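Local structure of porin (Rhodobacter capsulatus, 2POR) at residues L94-G99 with D290-L295; T261-G266 with I281-L286; F29-T34 with A43-H48. The protein forms trimeric channels in the outer membrane that let small hydrophilic solutes, up to about 0.6 kDa, diffuse passively across it. All blocks are in the same frame, centred on the assembly; numbering follows the deposited sequence.

Contact 1 (L94-G99 with D290-L295). With CA (calcium ion), chain C; C8E ((hydroxyethyloxy)tri(ethyloxy)octane), chain F.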
loop_
_atom_site.group_PDB
_atom_site.type_symbol
_atom_site.label_atom_id
_atom_site.label_comp_id
_atom_site.label_asym_id
_atom_site.label_seq_id
_atom_site.Cartn_x
_atom_site.Cartn_y
_atom_site.Cartn_z
ATOM N N LEU A 94 -17.597 17.209 -4.825
ATOM C CA LEU A 94 -18.971 16.674 -4.803
ATOM C C LEU A 94 -19.429 16.234 -6.170
ATOM O O LEU A 94 -20.183 16.929 -6.837
ATOM C CB LEU A 94 -19.959 17.713 -4.290
ATOM C CG LEU A 94 -19.904 18.083 -2.852
ATOM C CD1 LEU A 94 -20.752 19.352 -2.626
ATOM C CD2 LEU A 94 -20.362 16.912 -2.017
ATOM N N ASP A 95 -18.995 15.065 -6.612
ATOM C CA ASP A 95 -19.366 14.551 -7.914
ATOM C C ASP A 95 -20.586 13.630 -7.889
ATOM O O ASP A 95 -20.991 13.051 -8.888
ATOM C CB ASP A 95 -18.253 13.766 -8.474
ATOM C CG ASP A 95 -17.102 14.599 -8.972
ATOM O OD1 ASP A 95 -17.276 15.721 -9.412
ATOM O OD2 ASP A 95 -15.981 14.120 -8.935
ATOM N N ASP A 96 -21.177 13.500 -6.728
ATOM C CA ASP A 96 -22.268 12.580 -6.453
ATOM C C ASP A 96 -23.480 12.769 -7.370
ATOM O O ASP A 96 -24.169 11.788 -7.640
ATOM C CB ASP A 96 -22.673 12.765 -4.986
ATOM C CG ASP A 96 -21.536 12.641 -3.983
ATOM O OD1 ASP A 96 -20.754 13.587 -3.768
ATOM O OD2 ASP A 96 -21.447 11.552 -3.433
ATOM N N ARG A 97 -23.797 13.971 -7.874
ATOM C CA ARG A 97 -24.950 14.217 -8.732
ATOM C C ARG A 97 -24.566 14.462 -10.167
ATOM O O ARG A 97 -25.383 14.916 -10.983
ATOM C CB ARG A 97 -25.736 15.412 -8.165
ATOM C CG ARG A 97 -26.392 15.200 -6.808
ATOM C CD ARG A 97 -27.493 14.128 -6.891
ATOM N NE ARG A 97 -28.045 13.920 -5.567
ATOM C CZ ARG A 97 -27.682 12.910 -4.747
ATOM N NH1 ARG A 97 -26.798 11.996 -5.129
ATOM N NH2 ARG A 97 -28.106 12.857 -3.468
ATOM N N GLY A 98 -23.320 14.163 -10.541
ATOM C CA GLY A 98 -22.831 14.406 -11.901
ATOM C C GLY A 98 -21.377 14.917 -11.913
ATOM O O GLY A 98 -20.539 14.490 -12.722
ATOM N N GLY A 99 -21.176 15.908 -11.043
ATOM C CA GLY A 99 -19.859 16.459 -10.800
ATOM C C GLY A 99 -19.367 17.468 -11.804
ATOM O O GLY A 99 -19.986 17.789 -12.814
ATOM N N ASP A 290 -31.790 14.560 -4.329
ATOM C CA ASP A 290 -31.739 15.594 -3.291
ATOM C C ASP A 290 -30.319 16.167 -3.455
ATOM O O ASP A 290 -29.401 15.464 -3.884
ATOM C CB ASP A 290 -31.805 15.085 -1.858
ATOM C CG ASP A 290 -32.542 13.777 -1.630
ATOM O OD1 ASP A 290 -31.920 12.701 -1.751
ATOM O OD2 ASP A 290 -33.728 13.877 -1.307
ATOM N N MET A 291 -30.146 17.433 -3.097
ATOM C CA MET A 291 -28.887 18.151 -3.181
ATOM C C MET A 291 -27.873 17.610 -2.179
ATOM O O MET A 291 -28.247 17.385 -1.003
ATOM C CB MET A 291 -29.177 19.582 -2.877
ATOM C CG MET A 291 -28.044 20.571 -3.020
ATOM S SD MET A 291 -28.620 22.118 -2.284
ATOM C CE MET A 291 -28.616 21.662 -0.569
ATOM N N VAL A 292 -26.635 17.396 -2.680
ATOM C CA VAL A 292 -25.503 17.046 -1.813
ATOM C C VAL A 292 -24.777 18.359 -1.425
ATOM O O VAL A 292 -24.909 19.401 -2.092
ATOM C CB VAL A 292 -24.499 16.060 -2.513
ATOM C CG1 VAL A 292 -25.248 14.768 -2.697
ATOM C CG2 VAL A 292 -23.960 16.555 -3.838
ATOM N N ALA A 293 -24.051 18.390 -0.324
ATOM C CA ALA A 293 -23.369 19.591 0.134
ATOM C C ALA A 293 -22.203 19.172 1.017
ATOM O O ALA A 293 -22.187 18.029 1.511
ATOM C CB ALA A 293 -24.295 20.455 0.983
ATOM N N ASP A 294 -21.192 20.022 1.258
ATOM C CA ASP A 294 -20.183 19.692 2.258
ATOM C C ASP A 294 -19.550 20.958 2.808
ATOM O O ASP A 294 -19.767 22.034 2.217
ATOM C CB ASP A 294 -19.122 18.789 1.650
ATOM C CG ASP A 294 -18.188 19.357 0.592
ATOM O OD1 ASP A 294 -17.923 20.552 0.506
ATOM O OD2 ASP A 294 -17.676 18.558 -0.172
ATOM N N LEU A 295 -18.790 20.829 3.883
ATOM C CA LEU A 295 -18.100 21.957 4.466
ATOM C C LEU A 295 -16.934 21.395 5.227
ATOM O O LEU A 295 -17.110 20.574 6.135
ATOM C CB LEU A 295 -19.020 22.712 5.412
ATOM C CG LEU A 295 -18.337 23.940 6.108
ATOM C CD1 LEU A 295 -17.934 24.991 5.075
ATOM C CD2 LEU A 295 -19.287 24.596 7.067
HETATM CA CA CA C . -14.677 15.979 -9.698
HETATM C C1 C8E F . -22.052 27.752 -1.033
HETATM C C2 C8E F . -20.927 27.179 -0.148
HETATM C C3 C8E F . -21.329 26.691 1.253
HETATM C C4 C8E F . -22.055 25.343 1.352
HETATM C C5 C8E F . -22.218 25.049 2.837
HETATM C C6 C8E F . -23.117 23.865 3.135
HETATM C C7 C8E F . -23.692 23.954 4.560
HETATM C C8 C8E F . -22.820 23.351 5.673
HETATM O O9 C8E F . -22.999 23.776 7.048
HETATM C C10 C8E F . -23.785 22.944 7.938
HETATM C C11 C8E F . -23.176 22.008 9.000
HETATM O O12 C8E F . -24.079 21.550 10.024
HETATM C C13 C8E F . -24.525 20.183 9.917
HETATM C C14 C8E F . -24.489 19.191 11.105
HETATM O O15 C8E F . -23.286 18.540 11.573
HETATM C C16 C8E F . -23.399 17.106 11.565
HETATM C C17 C8E F . -22.401 16.264 12.345
HETATM O O18 C8E F . -22.525 14.844 12.336
HETATM C C19 C8E F . -22.610 14.362 13.678
HETATM C C20 C8E F . -23.967 13.903 14.203
HETATM O O21 C8E F . -23.978 13.580 15.593
HETATM O O HOH W 1 -12.757 17.329 -10.152
HETATM O O HOH W 2 -13.222 14.361 -10.247
#

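Contact 2 (T261-G266 with I281-L286). With C8E ((hydroxyethyloxy)tri(ethyloxy)octane), chain E.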
loop_
_atom_site.group_PDB
_atom_site.type_symbol
_atom_site.label_atom_id
_atom_site.label_comp_id
_atom_site.label_asym_id
_atom_site.label_seq_id
_atom_site.Cartn_x
_atom_site.Cartn_y
_atom_site.Cartn_z
ATOM N N THR A 261 -29.419 17.853 -16.484
ATOM C CA THR A 261 -28.685 19.076 -16.236
ATOM C C THR A 261 -28.214 18.933 -14.789
ATOM O O THR A 261 -28.998 18.632 -13.876
ATOM C CB THR A 261 -29.599 20.315 -16.398
ATOM O OG1 THR A 261 -29.949 20.356 -17.790
ATOM C CG2 THR A 261 -28.933 21.621 -15.905
ATOM N N TYR A 262 -26.916 19.130 -14.571
ATOM C CA TYR A 262 -26.309 18.962 -13.259
ATOM C C TYR A 262 -25.392 20.169 -13.053
ATOM O O TYR A 262 -24.865 20.757 -14.010
ATOM C CB TYR A 262 -25.544 17.618 -13.220
ATOM C CG TYR A 262 -24.642 17.190 -14.384
ATOM C CD1 TYR A 262 -25.111 16.874 -15.662
ATOM C CD2 TYR A 262 -23.287 17.043 -14.132
ATOM C CE1 TYR A 262 -24.245 16.414 -16.653
ATOM C CE2 TYR A 262 -22.412 16.575 -15.117
ATOM C CZ TYR A 262 -22.893 16.261 -16.369
ATOM O OH TYR A 262 -22.013 15.769 -17.303
ATOM N N TYR A 263 -25.286 20.601 -11.823
ATOM C CA TYR A 263 -24.597 21.840 -11.553
ATOM C C TYR A 263 -24.074 21.865 -10.115
ATOM O O TYR A 263 -24.448 21.043 -9.272
ATOM C CB TYR A 263 -25.589 22.993 -11.847
ATOM C CG TYR A 263 -26.752 22.979 -10.889
ATOM C CD1 TYR A 263 -26.562 23.617 -9.671
ATOM C CD2 TYR A 263 -27.900 22.264 -11.193
ATOM C CE1 TYR A 263 -27.504 23.543 -8.690
ATOM C CE2 TYR A 263 -28.857 22.183 -10.209
ATOM C CZ TYR A 263 -28.637 22.816 -8.971
ATOM O OH TYR A 263 -29.543 22.678 -7.927
ATOM N N GLY A 264 -23.255 22.842 -9.758
ATOM C CA GLY A 264 -22.692 22.979 -8.429
ATOM C C GLY A 264 -22.167 24.405 -8.276
ATOM O O GLY A 264 -21.884 25.105 -9.260
ATOM N N LEU A 265 -22.067 24.779 -7.025
ATOM C CA LEU A 265 -21.723 26.125 -6.620
ATOM C C LEU A 265 -20.918 25.958 -5.326
ATOM O O LEU A 265 -21.360 25.278 -4.371
ATOM C CB LEU A 265 -23.012 26.922 -6.326
ATOM C CG LEU A 265 -23.293 28.306 -6.873
ATOM C CD1 LEU A 265 -22.173 29.283 -6.502
ATOM C CD2 LEU A 265 -23.446 28.189 -8.385
ATOM N N GLY A 266 -19.724 26.546 -5.253
ATOM C CA GLY A 266 -18.955 26.464 -4.019
ATOM C C GLY A 266 -17.995 27.625 -3.824
ATOM O O GLY A 266 -17.787 28.457 -4.718
ATOM N N ILE A 281 -22.262 23.059 -2.888
ATOM C CA ILE A 281 -23.589 22.518 -3.042
ATOM C C ILE A 281 -23.586 21.929 -4.444
ATOM O O ILE A 281 -22.952 22.488 -5.350
ATOM C CB ILE A 281 -24.518 23.763 -2.770
ATOM C CG1 ILE A 281 -25.419 23.280 -1.727
ATOM C CG2 ILE A 281 -25.315 24.353 -3.921
ATOM C CD1 ILE A 281 -24.812 23.560 -0.360
ATOM N N ALA A 282 -24.224 20.775 -4.697
ATOM C CA ALA A 282 -24.295 20.238 -6.050
ATOM C C ALA A 282 -25.609 19.452 -6.206
ATOM O O ALA A 282 -26.164 18.891 -5.241
ATOM C CB ALA A 282 -23.146 19.276 -6.349
ATOM N N ASP A 283 -26.124 19.416 -7.432
ATOM C CA ASP A 283 -27.356 18.707 -7.733
ATOM C C ASP A 283 -27.559 18.459 -9.205
ATOM O O ASP A 283 -26.734 18.822 -10.059
ATOM C CB ASP A 283 -28.516 19.512 -7.206
ATOM C CG ASP A 283 -29.742 18.687 -6.850
ATOM O OD1 ASP A 283 -29.788 17.447 -6.989
ATOM O OD2 ASP A 283 -30.658 19.356 -6.398
ATOM N N ASN A 284 -28.639 17.765 -9.525
ATOM C CA ASN A 284 -29.013 17.662 -10.915
ATOM C C ASN A 284 -30.529 17.703 -10.877
ATOM O O ASN A 284 -31.154 17.675 -9.818
ATOM C CB ASN A 284 -28.530 16.352 -11.562
ATOM C CG ASN A 284 -29.033 15.097 -10.901
ATOM O OD1 ASN A 284 -30.208 14.948 -10.566
ATOM N ND2 ASN A 284 -28.163 14.147 -10.646
ATOM N N ASP A 285 -31.117 17.789 -12.043
ATOM C CA ASP A 285 -32.569 17.836 -12.160
ATOM C C ASP A 285 -33.287 16.483 -12.296
ATOM O O ASP A 285 -34.442 16.421 -12.727
ATOM C CB ASP A 285 -32.927 18.726 -13.362
ATOM C CG ASP A 285 -32.533 18.223 -14.746
ATOM O OD1 ASP A 285 -31.870 17.179 -14.890
ATOM O OD2 ASP A 285 -32.896 18.908 -15.704
ATOM N N LEU A 286 -32.665 15.343 -12.048
ATOM C CA LEU A 286 -33.400 14.101 -12.169
ATOM C C LEU A 286 -34.427 14.076 -11.033
ATOM O O LEU A 286 -34.302 14.828 -10.048
ATOM C CB LEU A 286 -32.450 12.934 -12.065
ATOM C CG LEU A 286 -31.598 12.837 -13.282
ATOM C CD1 LEU A 286 -30.656 11.721 -13.012
ATOM C CD2 LEU A 286 -32.403 12.618 -14.553
HETATM C C1 C8E E . -19.654 10.380 -23.335
HETATM C C2 C8E E . -19.494 9.453 -22.155
HETATM C C3 C8E E . -20.195 10.124 -21.024
HETATM C C4 C8E E . -19.931 9.208 -19.864
HETATM C C5 C8E E . -19.894 9.953 -18.535
HETATM C C6 C8E E . -21.144 10.767 -18.218
HETATM C C7 C8E E . -21.223 11.195 -16.740
HETATM C C8 C8E E . -22.501 11.985 -16.641
HETATM O O9 C8E E . -23.104 12.276 -15.398
HETATM C C10 C8E E . -24.484 11.925 -15.387
HETATM C C11 C8E E . -25.186 12.538 -14.223
HETATM O O12 C8E E . -26.314 11.887 -13.659
HETATM C C13 C8E E . -25.969 11.026 -12.568
HETATM C C14 C8E E . -26.391 9.554 -12.678
HETATM O O15 C8E E . -27.778 9.245 -12.936
HETATM C C16 C8E E . -28.412 8.407 -11.944
HETATM C C17 C8E E . -29.506 9.040 -11.046
HETATM O O18 C8E E . -30.548 8.322 -10.329
HETATM C C19 C8E E . -31.711 8.025 -11.157
HETATM C C20 C8E E . -33.083 8.598 -10.737
HETATM O O21 C8E E . -32.897 9.834 -10.034
HETATM O O HOH W 3 -32.027 18.570 -18.551
#

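Contact 3 (F29-T34 with A43-H48)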
loop_
_atom_site.group_PDB
_atom_site.type_symbol
_atom_site.label_atom_id
_atom_site.label_comp_id
_atom_site.label_asym_id
_atom_site.label_seq_id
_atom_site.Cartn_x
_atom_site.Cartn_y
_atom_site.Cartn_z
ATOM N N PHE A 29 4.477 10.443 -4.402
ATOM C CA PHE A 29 5.892 10.217 -4.668
ATOM C C PHE A 29 6.162 10.823 -6.025
ATOM O O PHE A 29 5.496 10.405 -6.982
ATOM C CB PHE A 29 6.231 8.744 -4.770
ATOM C CG PHE A 29 5.944 8.003 -3.486
ATOM C CD1 PHE A 29 6.753 8.167 -2.391
ATOM C CD2 PHE A 29 4.842 7.159 -3.404
ATOM C CE1 PHE A 29 6.461 7.500 -1.216
ATOM C CE2 PHE A 29 4.552 6.492 -2.230
ATOM C CZ PHE A 29 5.359 6.661 -1.132
ATOM N N THR A 30 7.076 11.803 -6.192
ATOM C CA THR A 30 7.414 12.333 -7.521
ATOM C C THR A 30 8.860 11.993 -7.778
ATOM O O THR A 30 9.724 12.314 -6.960
ATOM C CB THR A 30 7.254 13.801 -7.564
ATOM O OG1 THR A 30 5.904 14.089 -7.259
ATOM C CG2 THR A 30 7.578 14.336 -8.906
ATOM N N MET A 31 9.152 11.289 -8.854
ATOM C CA MET A 31 10.493 10.821 -9.121
ATOM C C MET A 31 10.969 11.475 -10.381
ATOM O O MET A 31 10.179 11.650 -11.314
ATOM C CB MET A 31 10.507 9.313 -9.284
ATOM C CG MET A 31 10.014 8.673 -7.994
ATOM S SD MET A 31 10.289 6.906 -7.955
ATOM C CE MET A 31 8.950 6.412 -8.966
ATOM N N SER A 32 12.238 11.908 -10.448
ATOM C CA SER A 32 12.727 12.608 -11.648
ATOM C C SER A 32 14.217 12.400 -11.889
ATOM O O SER A 32 14.938 11.977 -10.956
ATOM C CB SER A 32 12.436 14.119 -11.541
ATOM O OG SER A 32 12.840 14.589 -10.264
ATOM N N GLY A 33 14.569 12.588 -13.164
ATOM C CA GLY A 33 15.936 12.419 -13.619
ATOM C C GLY A 33 16.128 13.082 -14.984
ATOM O O GLY A 33 15.164 13.532 -15.616
ATOM N N THR A 34 17.393 13.141 -15.453
ATOM C CA THR A 34 17.778 13.792 -16.692
ATOM C C THR A 34 18.889 12.951 -17.279
ATOM O O THR A 34 19.776 12.528 -16.535
ATOM C CB THR A 34 18.348 15.210 -16.449
ATOM O OG1 THR A 34 17.388 15.906 -15.697
ATOM C CG2 THR A 34 18.537 16.020 -17.706
ATOM N N ALA A 43 8.452 9.558 -12.945
ATOM C CA ALA A 43 7.350 8.663 -12.625
ATOM C C ALA A 43 6.663 9.220 -11.387
ATOM O O ALA A 43 7.288 9.927 -10.577
ATOM C CB ALA A 43 7.898 7.268 -12.337
ATOM N N SER A 44 5.356 9.044 -11.178
ATOM C CA SER A 44 4.759 9.398 -9.909
ATOM C C SER A 44 3.529 8.511 -9.661
ATOM O O SER A 44 2.942 8.012 -10.628
ATOM C CB SER A 44 4.310 10.853 -9.886
ATOM O OG SER A 44 3.486 11.178 -10.966
ATOM N N PHE A 45 3.186 8.354 -8.402
ATOM C CA PHE A 45 1.983 7.654 -7.986
ATOM C C PHE A 45 1.767 7.983 -6.527
ATOM O O PHE A 45 2.708 8.452 -5.865
ATOM C CB PHE A 45 2.155 6.135 -8.194
ATOM C CG PHE A 45 3.233 5.412 -7.416
ATOM C CD1 PHE A 45 2.982 4.909 -6.150
ATOM C CD2 PHE A 45 4.496 5.243 -7.983
ATOM C CE1 PHE A 45 3.999 4.242 -5.454
ATOM C CE2 PHE A 45 5.497 4.579 -7.281
ATOM C CZ PHE A 45 5.260 4.076 -6.013
ATOM N N LYS A 46 0.556 7.771 -5.990
ATOM C CA LYS A 46 0.270 8.062 -4.605
ATOM C C LYS A 46 0.406 6.820 -3.790
ATOM O O LYS A 46 0.351 5.707 -4.328
ATOM C CB LYS A 46 -1.121 8.624 -4.428
ATOM C CG LYS A 46 -1.248 9.868 -5.276
ATOM C CD LYS A 46 -2.463 10.688 -4.959
ATOM C CE LYS A 46 -2.527 11.881 -5.895
ATOM N NZ LYS A 46 -2.810 11.453 -7.251
ATOM N N ALA A 47 0.545 6.949 -2.488
ATOM C CA ALA A 47 0.874 5.824 -1.659
ATOM C C ALA A 47 -0.271 4.781 -1.716
ATOM O O ALA A 47 -0.016 3.570 -1.711
ATOM C CB ALA A 47 1.030 6.267 -0.218
ATOM N N HIS A 48 -1.531 5.201 -1.753
ATOM C CA HIS A 48 -2.655 4.241 -1.782
ATOM C C HIS A 48 -2.741 3.519 -3.117
ATOM O O HIS A 48 -3.484 2.550 -3.218
ATOM C CB HIS A 48 -3.985 4.973 -1.478
ATOM C CG HIS A 48 -4.464 5.934 -2.540
ATOM N ND1 HIS A 48 -4.062 7.172 -2.806
ATOM C CD2 HIS A 48 -5.434 5.637 -3.462
ATOM C CE1 HIS A 48 -4.732 7.634 -3.829
ATOM N NE2 HIS A 48 -5.567 6.695 -4.223
#

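Contact 1 (L94-G99 with D290-L295)
Arg97 and Val292 meet where the long third loop of the porin, running from helix 78-83 to strand 118-125 and folded into the barrel to narrow the pore, is held against the inner wall at the last of the 16 strands. The arginine turns its guanidinium edge to the backbone of 290-295: NE and NH2 both donate, from one side of the group, to the carbonyl oxygen of Asp290, NE at 2.7 Å and NH2 at 2.9 Å. This oxygen lies close to the guanidinium plane, and the N-H of NE points at it at 147°, straighter than that of NH2. Two donors on one acceptor fix the rotation of the group. The chain bends at chi2 (-65°) and then runs extended through chi3, which carries NE out to the carbonyl of Asp290, just ahead of the strand. Val292 CG1 sits over one guanidinium face, offset toward its rim and 3.5 Å from Arg97 NH2, while a weak hydrogen bond from NH2 to the carbonyl of Asn15, just after the neighbouring strand 2-14, adds a further partner.

Leu94 approaches the strand further along. It and Val292 run alongside each other in opposite senses, CD2 of Leu94 lying 4.0 Å from Val292 CG2, and its other methyl, CD1, rests on the backbone of Ala293. Asp294 is a polar neighbour for this apolar side chain, but its carboxylate is held from the loop itself, OD2 by the hydroxyl of Thr92 and OD1 by the backbone N of Tyr91.

Leu94 leads into a type I turn from Asp95 to Gly98 with Arg97 at its third position, closed by Gly98 N bonding to Asp95 O. Asp95 gives its carboxylate to a calcium site shared with Asp93, Asn100, Asp101 and two waters, OD1 of Asp95 at 2.6 Å and OD2 at 2.4 Å from the calcium ion.

Contact 2 (T261-G266 with I281-L286)
Asp285, the first residue past the end of strand 275-284, continues the ladder with its side chain: OD1 takes the N-H of Thr261 at 3.0 Å, in a nearly straight bond (175°) that meets the carboxylate from above its plane. The backbone N of Asp285 in turn bonds to Thr261 O, closing a two-bond ring in which a carboxylate oxygen stands in for a main-chain carbonyl. Its CG lies between the backbone N and the carbonyl carbon (chi1 66°), within 3.6 Å of Thr261 N as measured from Asp285 CG. A water ties the same two residues together, accepting from Thr261 OG1 and donating to Asp285 OD2.

From here the strands run antiparallel, forming one hairpin of the porin barrel wall. Tyr263 and Asp283, then Leu265 and Ile281, are hydrogen-bonded pairs, each joined by two backbone bonds. Between them Gly264 and Ala282 form a non-hydrogen-bonded pair; a CB on the glycine would be tight against Ile281 O.

Tyr263 and Asp283 lie side by side and point the same way. The carbonyl O of Asp283 sits over one face of the ring, and the phenol OH of Tyr263 lies 3.4 Å from Asp283 CB. Ring and carboxylate planes are turned 54° apart. A looser apolar touch follows, Leu265 CB to Ile281 CG2 at 4.2 Å.

On the other side of the sheet Tyr262 CB packs on Asn284 CB at 3.6 Å, after which the two side chains diverge. Asn284 OD1 accepts from Leu286 N in an Asx turn and also bonds to Ser289 OG, while its ND2 donates to the carbonyl of Arg97. Over one face of the Tyr262 ring lies a detergent ether oxygen, O9, 4.1 Å from Tyr262 CZ.

Contact 3 (F29-T34 with A43-H48)
Phe29 and Phe45 cross with their ring planes at 52° and their centroids 5.3 Å apart, an oblique pairing in which Phe29 CD2 comes to 3.7 Å from Phe45 CE1. The neighbouring ring atom, Phe29 CE2, touches Ala47 as well, lying 3.8 Å from Ala47 CA. Beyond the rings, Met31 extends as far as its sulphur and then bends at chi3 (-79°), which brings Met31 CE down on Ala43 CB at 3.6 Å, with a longer contact to the ring of Phe45. An alanine in place of Phe29 would probably leave the Phe45 ring and the CA of Ala47 without the ring that packs on them, opening a gap at the subunit interface.

The pairing of the backbones sets Phe29, Met31, Ala43 and Phe45 on one face. Phe29 stands opposite Phe45 and Met31 opposite Ala43 as hydrogen-bonded pairs. Phe29 N gives a straight bond to Phe45 O at 3.0 Å, but the return bond from Phe45 N is weak. Met31 and Ala43 exchange two bonds, Met31 N to Ala43 O being the shorter at 2.9 Å. Thr30 and Ser44, the non-hydrogen-bonded pair between them, turn to the other side of the sheet; Ser44 CB lies 3.2 Å from the backbone oxygen Phe29 O.

Further out, Leu4 and Val2 of strand 2-14 flank Phe29 and Met31, and Ser50 and Ala53 of helix 50-53 pack on Phe45. The same face meets other subunits: Met31 touches Phe301 and Phe45 touches Ser25 of the second subunit, while Phe29 meets Phe29 of the third. The arrangement is that of an antiparallel hairpin in the wall of a trimeric porin barrel, its apolar face built into the contact between monomers.

In the fold
All three contacts involve the one 16-stranded antiparallel barrel. Contact 3 comes first along the chain, pairing the second and third strands, 19-34 and 40-46. Contact 1 then spans 190 intervening residues, which include contact 2, the hairpin of strands 258-272 and 275-284. Contacts 1 and 2 adjoin, their centres 7 Å apart: strands 275-284 and 292-300 are sheet neighbours, and the calcium-bearing loop lies against both. The centre of contact 3 is about 31 Å from that of contact 1 and about 35 Å from that of contact 2. Contact 3 thus belongs to the trimer interface, whereas contact 1, touched by no other protein chain, fixes the inner loop to the wall.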